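Local coordinates for protein hydrolase, alpha/beta hydrolase FOLD family (Staphylococcus aureus, PDB 2XMZ) that catalyses the loss of pyruvate that forms 2-succinyl-6-hydroxy-2,4-cyclohexadiene-1-carboxylate, a step of menaquinone biosynthesis, at residues V132-A137 with T193-N198; L211-E216 with D253-M258. All coordinates share one frame; numbering follows the deposited sequence.

Overall arrangement
The protein has an alpha/beta hydrolase fold, and the two contacts lie in different parts of it. Contact 1 is in the helical region between strands 110-114 and 210-215. There, helix 123-143 meets the loop that leads back to the sheet. Contact 2 is in the sheet-bearing core domain, where strand 210-215 packs on helix 252-266. The contact centres are about 27 Å apart, on opposite sides of the chain's centre, and the nearest atoms are about 13 Å apart. The probable S91-H245-D218 triad lies near T193 of contact 1, without touching its side chain. Contact 1 is water-bridged and polar; contact 2 is mostly apolar and has no hydrogen bond across it.

Contact 1 of 2, residues V132-A137 with T193-N198; sequences VDDARA and TGQMPN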
loop_
_atom_site.group_PDB
_atom_site.type_symbol
_atom_site.label_atom_id
_atom_site.label_comp_id
_atom_site.label_asym_id
_atom_site.label_seq_id
_atom_site.Cartn_x
_atom_site.Cartn_y
_atom_site.Cartn_z
ATOM N N VAL A 132 -12.100 -2.837 16.445
ATOM C CA VAL A 132 -11.641 -1.463 16.339
ATOM C C VAL A 132 -11.976 -0.890 14.960
ATOM O O VAL A 132 -12.507 0.208 14.864
ATOM C CB VAL A 132 -10.128 -1.352 16.598
ATOM C CG1 VAL A 132 -9.622 0.027 16.217
ATOM C CG2 VAL A 132 -9.823 -1.633 18.059
ATOM N N ASP A 133 -11.675 -1.638 13.902
ATOM C CA ASP A 133 -11.993 -1.190 12.541
ATOM C C ASP A 133 -13.480 -1.129 12.263
ATOM O O ASP A 133 -13.930 -0.247 11.526
ATOM C CB ASP A 133 -11.296 -2.050 11.507
ATOM C CG ASP A 133 -9.819 -1.777 11.453
ATOM O OD1 ASP A 133 -9.379 -0.715 11.969
ATOM O OD2 ASP A 133 -9.106 -2.607 10.876
ATOM N N ASP A 134 -14.238 -2.048 12.865
ATOM C CA ASP A 134 -15.700 -1.980 12.803
ATOM C C ASP A 134 -16.235 -0.722 13.522
ATOM O O ASP A 134 -17.103 -0.012 12.985
ATOM C CB ASP A 134 -16.331 -3.271 13.338
ATOM C CG ASP A 134 -16.164 -4.467 12.362
ATOM O OD1 ASP A 134 -15.530 -4.329 11.283
ATOM O OD2 ASP A 134 -16.649 -5.562 12.691
ATOM N N ALA A 135 -15.691 -0.430 14.704
ATOM C CA ALA A 135 -16.032 0.807 15.434
ATOM C C ALA A 135 -15.688 2.052 14.597
ATOM O O ALA A 135 -16.497 2.971 14.465
ATOM C CB ALA A 135 -15.314 0.851 16.763
ATOM N N ARG A 136 -14.479 2.062 14.046
ATOM C CA ARG A 136 -14.031 3.131 13.161
ATOM C C ARG A 136 -14.968 3.315 11.963
ATOM O O ARG A 136 -15.363 4.447 11.657
ATOM C CB ARG A 136 -12.617 2.871 12.677
ATOM C CG ARG A 136 -11.549 3.010 13.727
ATOM C CD ARG A 136 -10.205 2.875 13.060
ATOM N NE ARG A 136 -9.128 3.216 13.969
ATOM C CZ ARG A 136 -8.024 2.504 14.136
ATOM N NH1 ARG A 136 -7.801 1.397 13.424
ATOM N NH2 ARG A 136 -7.118 2.922 14.996
ATOM N N ALA A 137 -15.332 2.207 11.303
ATOM C CA ALA A 137 -16.334 2.252 10.218
ATOM C C ALA A 137 -17.662 2.881 10.672
ATOM O O ALA A 137 -18.215 3.730 9.982
ATOM C CB ALA A 137 -16.557 0.864 9.613
ATOM N N THR A 193 -7.478 -4.954 8.235
ATOM C CA THR A 193 -6.466 -5.925 8.651
ATOM C C THR A 193 -7.073 -7.060 9.442
ATOM O O THR A 193 -6.615 -8.201 9.346
ATOM C CB THR A 193 -5.331 -5.244 9.414
ATOM O OG1 THR A 193 -4.743 -4.270 8.545
ATOM C CG2 THR A 193 -4.251 -6.279 9.834
ATOM N N GLY A 194 -8.135 -6.746 10.181
ATOM C CA GLY A 194 -8.844 -7.729 10.978
ATOM C C GLY A 194 -9.573 -8.746 10.120
ATOM O O GLY A 194 -9.831 -9.852 10.572
ATOM N N GLN A 195 -9.912 -8.370 8.888
ATOM C CA GLN A 195 -10.567 -9.281 7.941
ATOM C C GLN A 195 -9.581 -10.101 7.126
ATOM O O GLN A 195 -9.958 -11.132 6.546
ATOM C CB GLN A 195 -11.466 -8.518 6.949
ATOM C CG GLN A 195 -12.472 -7.570 7.591
ATOM C CD GLN A 195 -13.455 -8.256 8.506
ATOM O OE1 GLN A 195 -13.924 -7.658 9.490
ATOM N NE2 GLN A 195 -13.763 -9.518 8.214
ATOM N N MET A 196 -8.338 -9.633 7.050
ATOM C CA MET A 196 -7.350 -10.244 6.178
ATOM C C MET A 196 -6.916 -11.594 6.723
ATOM O O MET A 196 -6.707 -11.724 7.933
ATOM C CB MET A 196 -6.151 -9.325 6.118
ATOM C CG MET A 196 -5.070 -9.716 5.160
ATOM S SD MET A 196 -3.797 -8.480 5.457
ATOM C CE MET A 196 -2.492 -9.212 4.494
ATOM N N PRO A 197 -6.769 -12.606 5.840
ATOM C CA PRO A 197 -6.190 -13.844 6.343
ATOM C C PRO A 197 -4.764 -13.610 6.823
ATOM O O PRO A 197 -4.068 -12.708 6.332
ATOM C CB PRO A 197 -6.179 -14.761 5.113
ATOM C CG PRO A 197 -7.150 -14.146 4.145
ATOM C CD PRO A 197 -6.990 -12.669 4.385
ATOM N N ASN A 198 -4.352 -14.407 7.794
ATOM C CA ASN A 198 -2.985 -14.386 8.313
ATOM C C ASN A 198 -2.036 -14.939 7.243
ATOM O O ASN A 198 -1.936 -16.161 7.064
ATOM C CB ASN A 198 -2.912 -15.246 9.586
ATOM C CG ASN A 198 -1.489 -15.570 10.002
ATOM O OD1 ASN A 198 -0.559 -14.833 9.693
ATOM N ND2 ASN A 198 -1.322 -16.671 10.727
HETATM O O HOH W 1 -7.435 -2.177 8.748
HETATM O O HOH W 2 -10.048 -4.819 10.261
HETATM O O HOH W 3 -16.004 -7.727 11.589
#
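D133 OD2 is gripped by two waters that reach across to T193 and G194, and by R129 from its own helix. One water donates to D133 OD2 at 2.7 Å. The same water accepts from T193 N at 2.8 Å. The second water also donates to D133 OD2, and it accepts from G194 N at 2.7 Å. Two consecutive backbone N-H groups are thus tied to one carboxylate oxygen. The direct gap from D133 OD2 to T193 N is 3.9 Å, so the waters carry the link. R129 NE adds a salt bridge to the same oxygen.

The other carboxylate oxygen is held within the helix. R136 NH1 gives D133 OD1 a salt-bridging hydrogen bond of 3.0 Å, nearly along the C-O axis, with an N-H...O angle of 141°. V132 CG1 lies over the centre of the R136 guanidinium, on one face. With both oxygens engaged, the rotation of the D133 carboxylate is fixed. The nearby arginines probably keep it ionised.

A third water joins the next residues along. It donates to D134 OD2 and to Q195 OE1, the latter at 3.0 Å. The D134 carboxylate and Q195 amide planes are only 9° apart, although the side chains cross at about a right angle. The Q195 chain bends at chi2 (-61°), which turns the amide toward the helix.

On the loop, M196 N bonds back to T193 O, and G194 O accepts from R130 NH2. The helix side chains therefore hold the loop backbone at its N-H groups, through water, and at a C=O group, directly. This fits the helical cap that alpha/beta hydrolases carry as an insertion between core strands, here joined through ordered water to the loop that returns the chain to the sheet.

Contact 2 of 2, residues L211-E216 with D253-M258; sequences LILAGE and DEFDTM
L213 reaches from strand 211-215 to F255 and M258 on helix 253-258. Its CB points toward the helix but stays short of contact with it. CG sits beside the backbone N (chi1 -53°) and splits the chain between two neighbours. CD1 goes to the F255 ring, 4.0 Å from F255 CD1, and lies almost as near F255 CE1. It approaches the ring obliquely. CD2 takes the other neighbour, 4.4 Å from M258 CB. The L213 and F255 side chains cross at about a right angle.

Two residues back on the strand, L211 extends the same face. Its CD2 lies 3.8 Å from the M258 carbonyl O. The M258 side chain starts toward the strand, then its tip turns away. The side chain also touches K238 and I240 of the adjacent strand 235-240. F255 also meets the rings of H35, H248 and F88.

The strand and helix run nearly antiparallel, at 165°, with axes 11.0 Å apart at closest approach. I212 and A214 serve the other face of the sheet, where they pack on helix 219-231. Strand 210-215 is thus part of the middle layer of an alpha/beta/alpha sandwich, and helix 252-266 is part of one outer layer. No hydrogen bond crosses between the two segments, so the join rests on non-directional van der Waals packing and on burying L211, L213 and F255, with M258 partly exposed.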
loop_
_atom_site.group_PDB
_atom_site.type_symbol
_atom_site.label_atom_id
_atom_site.label_comp_id
_atom_site.label_asym_id
_atom_site.label_seq_id
_atom_site.Cartn_x
_atom_site.Cartn_y
_atom_site.Cartn_z
ATOM N N LEU A 211 11.725 -6.147 -1.948
ATOM C CA LEU A 211 12.323 -5.081 -1.153
ATOM C C LEU A 211 11.329 -4.717 -0.060
ATOM O O LEU A 211 10.188 -4.455 -0.340
ATOM C CB LEU A 211 12.605 -3.837 -1.999
ATOM C CG LEU A 211 13.156 -2.599 -1.266
ATOM C CD1 LEU A 211 14.596 -2.834 -0.697
ATOM C CD2 LEU A 211 13.127 -1.386 -2.187
ATOM N N ILE A 212 11.782 -4.717 1.188
ATOM C CA ILE A 212 10.940 -4.321 2.318
ATOM C C ILE A 212 11.481 -3.046 2.954
ATOM O O ILE A 212 12.676 -2.951 3.269
ATOM C CB ILE A 212 10.826 -5.462 3.357
ATOM C CG1 ILE A 212 10.184 -6.699 2.708
ATOM C CG2 ILE A 212 10.060 -4.990 4.591
ATOM C CD1 ILE A 212 10.548 -8.044 3.363
ATOM N N LEU A 213 10.602 -2.058 3.115
ATOM C CA LEU A 213 10.978 -0.767 3.674
ATOM C C LEU A 213 10.152 -0.526 4.925
ATOM O O LEU A 213 8.944 -0.785 4.945
ATOM C CB LEU A 213 10.747 0.359 2.661
ATOM C CG LEU A 213 11.375 0.193 1.270
ATOM C CD1 LEU A 213 10.957 1.306 0.338
ATOM C CD2 LEU A 213 12.888 0.126 1.340
ATOM N N ALA A 214 10.811 -0.042 5.969
ATOM C CA ALA A 214 10.122 0.407 7.177
ATOM C C ALA A 214 10.806 1.688 7.650
ATOM O O ALA A 214 11.968 1.914 7.346
ATOM C CB ALA A 214 10.177 -0.672 8.264
ATOM N N GLY A 215 10.089 2.522 8.387
ATOM C CA GLY A 215 10.662 3.758 8.877
ATOM C C GLY A 215 11.176 3.539 10.275
ATOM O O GLY A 215 10.503 2.932 11.083
ATOM N N GLU A 216 12.376 4.040 10.539
ATOM C CA GLU A 216 13.083 3.841 11.800
ATOM C C GLU A 216 12.290 4.273 13.043
ATOM O O GLU A 216 12.335 3.589 14.065
ATOM C CB GLU A 216 14.427 4.535 11.697
ATOM C CG GLU A 216 15.076 4.940 12.984
ATOM C CD GLU A 216 16.470 5.422 12.741
ATOM O OE1 GLU A 216 17.366 4.551 12.662
ATOM O OE2 GLU A 216 16.656 6.655 12.613
ATOM N N ASP A 253 13.076 11.402 -1.480
ATOM C CA ASP A 253 14.273 11.145 -2.278
ATOM C C ASP A 253 14.961 9.828 -1.930
ATOM O O ASP A 253 15.293 9.039 -2.818
ATOM C CB ASP A 253 15.237 12.319 -2.176
ATOM C CG ASP A 253 14.741 13.525 -2.944
ATOM O OD1 ASP A 253 13.952 13.342 -3.904
ATOM O OD2 ASP A 253 15.119 14.654 -2.583
ATOM N N GLU A 254 15.182 9.603 -0.639
ATOM C CA GLU A 254 15.737 8.339 -0.183
ATOM C C GLU A 254 14.810 7.200 -0.610
ATOM O O GLU A 254 15.269 6.194 -1.152
ATOM C CB GLU A 254 15.955 8.364 1.336
ATOM C CG GLU A 254 16.629 7.141 1.936
ATOM C CD GLU A 254 18.060 6.971 1.497
ATOM O OE1 GLU A 254 18.677 7.963 1.029
ATOM O OE2 GLU A 254 18.564 5.833 1.611
ATOM N N PHE A 255 13.509 7.374 -0.383
ATOM C CA PHE A 255 12.508 6.405 -0.838
ATOM C C PHE A 255 12.715 6.099 -2.332
ATOM O O PHE A 255 12.811 4.930 -2.715
ATOM C CB PHE A 255 11.078 6.910 -0.562
ATOM C CG PHE A 255 10.003 6.081 -1.216
ATOM C CD1 PHE A 255 9.490 4.944 -0.587
ATOM C CD2 PHE A 255 9.519 6.426 -2.473
ATOM C CE1 PHE A 255 8.496 4.168 -1.204
ATOM C CE2 PHE A 255 8.534 5.662 -3.095
ATOM C CZ PHE A 255 8.024 4.527 -2.461
ATOM N N ASP A 256 12.786 7.143 -3.156
ATOM C CA ASP A 256 13.003 6.988 -4.599
ATOM C C ASP A 256 14.315 6.273 -4.939
ATOM O O ASP A 256 14.340 5.363 -5.776
ATOM C CB ASP A 256 12.955 8.341 -5.309
ATOM C CG ASP A 256 11.554 8.909 -5.397
ATOM O OD1 ASP A 256 10.592 8.143 -5.190
ATOM O OD2 ASP A 256 11.424 10.118 -5.687
ATOM N N THR A 257 15.390 6.690 -4.272
ATOM C CA THR A 257 16.718 6.103 -4.456
ATOM C C THR A 257 16.709 4.607 -4.140
ATOM O O THR A 257 17.262 3.816 -4.905
ATOM C CB THR A 257 17.747 6.808 -3.568
ATOM O OG1 THR A 257 17.749 8.204 -3.878
ATOM C CG2 THR A 257 19.152 6.229 -3.775
ATOM N N MET A 258 16.074 4.230 -3.023
ATOM C CA MET A 258 15.971 2.818 -2.644
ATOM C C MET A 258 15.231 1.995 -3.694
ATOM O O MET A 258 15.642 0.881 -4.006
ATOM C CB MET A 258 15.319 2.622 -1.270
ATOM C CG MET A 258 16.134 3.077 -0.045
ATOM S SD MET A 258 17.795 2.382 0.152
ATOM C CE MET A 258 18.793 3.543 -0.800
#